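Local coordinates for SnoaL-like domain-containing protein (Burkholderia xenovorans LB400, PDB 3FGY), which is of unknown function but adopts the NTF2-like fold, whose curved sheet and helices commonly enclose a pocket for small molecules, at residues Gln9-Lys12 with Asp13-Ala17. Sequence-based numbering, arbitrary orientation.
Sequences QIVK and DFFAA
One turn apart on helix 5-20, Gln-9 and Asp-13 join through their side chains: NE2 of Gln-9 donates to OD1 of Asp-13 at 3.1 Å. The acceptor lies close to the amide plane, yet the amide reaches OD1 from above the carboxylate, 49° out of its plane, and the two flat groups are turned 38° against each other. A bend at chi2 (58°) turns the glutamine chain so that its amide reaches the carboxylate one turn further on. The backbone repeats the link: N of Asp-13 bonds to O of Gln-9 at 2.7 Å, so the same two residues are tied twice.

On the sheet-facing side, Val-11 and Phe-15 run side by side. CG1 of Val-11 meets CE2 and CZ of Phe-15, 3.7 Å from CE2. O of Val-11 lies over one face of that ring, offset toward the rim, while accepting a 3.3 Å bond from N of Phe-15. One residue further on, N of Ala-16 bonds to O of Lys-12 at 2.9 Å.

Ile-107 of strand 98-110 and Phe-75 of strand 65-78 both pack on Val-11 and Phe-15, whereas Phe-14 turns to Val-114 and Ile-117 of strand 113-120. The helix is thus amphipathic, laid against the curved sheet of the NTF2-like fold, and the side chain of Phe-15 comes about 9 Å from an unidentified bound ligand. Apolar contacts hold its inner side to the strands, while on the outer side one N-H dipole of the neutral amide would probably ease the negative charge at OD1, a modest bond from above the carboxylate plane with no ion pair formed.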
ATOM      1  N   GLN A   9      -3.150 -14.466 -13.217  1.00 16.74           N
ATOM      2  CA  GLN A   9      -4.238 -15.431 -13.163  1.00 19.49           C
ATOM      3  C   GLN A   9      -4.213 -16.242 -11.860  1.00 18.62           C
ATOM      4  O   GLN A   9      -5.260 -16.497 -11.282  1.00 20.12           O
ATOM      5  CB  GLN A   9      -4.211 -16.370 -14.359  1.00 17.35           C
ATOM      6  CG  GLN A   9      -5.435 -17.263 -14.445  1.00 21.91           C
ATOM      7  CD  GLN A   9      -6.719 -16.455 -14.522  1.00 27.58           C
ATOM      8  OE1 GLN A   9      -6.947 -15.730 -15.496  1.00 32.44           O
ATOM      9  NE2 GLN A   9      -7.551 -16.549 -13.486  1.00 30.14           N
ATOM     10  N   ILE A  10      -3.022 -16.618 -11.399  1.00 18.99           N
ATOM     11  CA  ILE A  10      -2.866 -17.305 -10.094  1.00 21.53           C
ATOM     12  C   ILE A  10      -3.377 -16.461  -8.941  1.00 23.12           C
ATOM     13  O   ILE A  10      -4.070 -16.953  -8.051  1.00 23.57           O
ATOM     14  CB  ILE A  10      -1.394 -17.662  -9.815  1.00 21.34           C
ATOM     15  CG1 ILE A  10      -0.937 -18.775 -10.758  1.00 23.60           C
ATOM     16  CG2 ILE A  10      -1.202 -18.102  -8.373  1.00 17.35           C
ATOM     17  CD1 ILE A  10       0.563 -18.883 -10.882  1.00 25.09           C
ATOM     18  N   VAL A  11      -3.036 -15.174  -8.952  1.00 21.26           N
ATOM     19  CA  VAL A  11      -3.510 -14.283  -7.916  1.00 21.44           C
ATOM     20  C   VAL A  11      -5.034 -14.149  -8.004  1.00 25.66           C
ATOM     21  O   VAL A  11      -5.723 -14.221  -6.991  1.00 27.80           O
ATOM     22  CB  VAL A  11      -2.792 -12.926  -7.965  1.00 21.08           C
ATOM     23  CG1 VAL A  11      -3.451 -11.942  -7.023  1.00 20.73           C
ATOM     24  CG2 VAL A  11      -1.311 -13.110  -7.619  1.00 16.14           C
ATOM     25  N   LYS A  12      -5.564 -13.987  -9.215  1.00 27.65           N
ATOM     26  CA  LYS A  12      -7.019 -14.009  -9.421  1.00 29.96           C
ATOM     27  C   LYS A  12      -7.661 -15.340  -8.945  1.00 31.30           C
ATOM     28  O   LYS A  12      -8.726 -15.318  -8.328  1.00 36.07           O
ATOM     29  CB  LYS A  12      -7.356 -13.709 -10.895  1.00 29.54           C
ATOM     30  CG  LYS A  12      -7.052 -12.264 -11.295  1.00 26.55           C
ATOM     31  CD  LYS A  12      -7.381 -11.972 -12.758  1.00 29.00           C
ATOM     32  CE  LYS A  12      -7.165 -10.495 -13.090  1.00 28.72           C
ATOM     33  NZ  LYS A  12      -7.224 -10.210 -14.566  1.00 34.51           N
ATOM     34  N   ASP A  13      -7.005 -16.471  -9.205  1.00 31.18           N
ATOM     35  CA  ASP A  13      -7.451 -17.797  -8.708  1.00 32.09           C
ATOM     36  C   ASP A  13      -7.408 -17.880  -7.173  1.00 35.95           C
ATOM     37  O   ASP A  13      -8.178 -18.630  -6.562  1.00 37.09           O
ATOM     38  CB  ASP A  13      -6.572 -18.930  -9.257  1.00 32.05           C
ATOM     39  CG  ASP A  13      -6.763 -19.174 -10.747  1.00 30.49           C
ATOM     40  OD1 ASP A  13      -7.766 -18.686 -11.318  1.00 30.20           O
ATOM     41  OD2 ASP A  13      -5.890 -19.853 -11.333  1.00 30.76           O
ATOM     42  N   PHE A  14      -6.489 -17.119  -6.570  1.00 36.93           N
ATOM     43  CA  PHE A  14      -6.265 -17.117  -5.119  1.00 37.25           C
ATOM     44  C   PHE A  14      -7.490 -16.541  -4.414  1.00 39.87           C
ATOM     45  O   PHE A  14      -8.083 -17.199  -3.547  1.00 39.83           O
ATOM     46  CB  PHE A  14      -4.992 -16.317  -4.804  1.00 34.61           C
ATOM     47  CG  PHE A  14      -4.655 -16.228  -3.341  1.00 30.06           C
ATOM     48  CD1 PHE A  14      -4.122 -17.312  -2.663  1.00 30.77           C
ATOM     49  CD2 PHE A  14      -4.837 -15.037  -2.657  1.00 28.87           C
ATOM     50  CE1 PHE A  14      -3.806 -17.204  -1.310  1.00 29.99           C
ATOM     51  CE2 PHE A  14      -4.514 -14.931  -1.312  1.00 29.87           C
ATOM     52  CZ  PHE A  14      -4.005 -16.012  -0.649  1.00 24.44           C
ATOM     53  N   PHE A  15      -7.883 -15.339  -4.825  1.00 41.62           N
ATOM     54  CA  PHE A  15      -9.160 -14.749  -4.416  1.00 44.49           C
ATOM     55  C   PHE A  15     -10.394 -15.517  -4.933  1.00 46.01           C
ATOM     56  O   PHE A  15     -11.464 -15.466  -4.323  1.00 45.49           O
ATOM     57  CB  PHE A  15      -9.267 -13.314  -4.911  1.00 44.67           C
ATOM     58  CG  PHE A  15      -8.043 -12.485  -4.656  1.00 48.48           C
ATOM     59  CD1 PHE A  15      -7.298 -12.643  -3.488  1.00 47.92           C
ATOM     60  CD2 PHE A  15      -7.650 -11.515  -5.575  1.00 50.98           C
ATOM     61  CE1 PHE A  15      -6.164 -11.856  -3.255  1.00 51.72           C
ATOM     62  CE2 PHE A  15      -6.517 -10.729  -5.346  1.00 52.15           C
ATOM     63  CZ  PHE A  15      -5.777 -10.902  -4.183  1.00 48.17           C
ATOM     64  N   ALA A  16     -10.259 -16.201  -6.067  1.00 47.81           N
ATOM     65  CA  ALA A  16     -11.377 -16.978  -6.612  1.00 48.71           C
ATOM     66  C   ALA A  16     -11.775 -18.093  -5.648  1.00 49.30           C
ATOM     67  O   ALA A  16     -12.963 -18.272  -5.336  1.00 49.25           O
ATOM     68  CB  ALA A  16     -11.021 -17.560  -7.976  1.00 49.10           C
ATOM     69  N   ALA A  17     -10.772 -18.835  -5.179  1.00 49.17           N
ATOM     70  CA  ALA A  17     -10.985 -19.909  -4.212  1.00 49.90           C
ATOM     71  C   ALA A  17     -11.385 -19.329  -2.856  1.00 49.91           C
ATOM     72  O   ALA A  17     -12.097 -19.970  -2.069  1.00 51.25           O
ATOM     73  CB  ALA A  17      -9.730 -20.765  -4.083  1.00 49.01           C
TER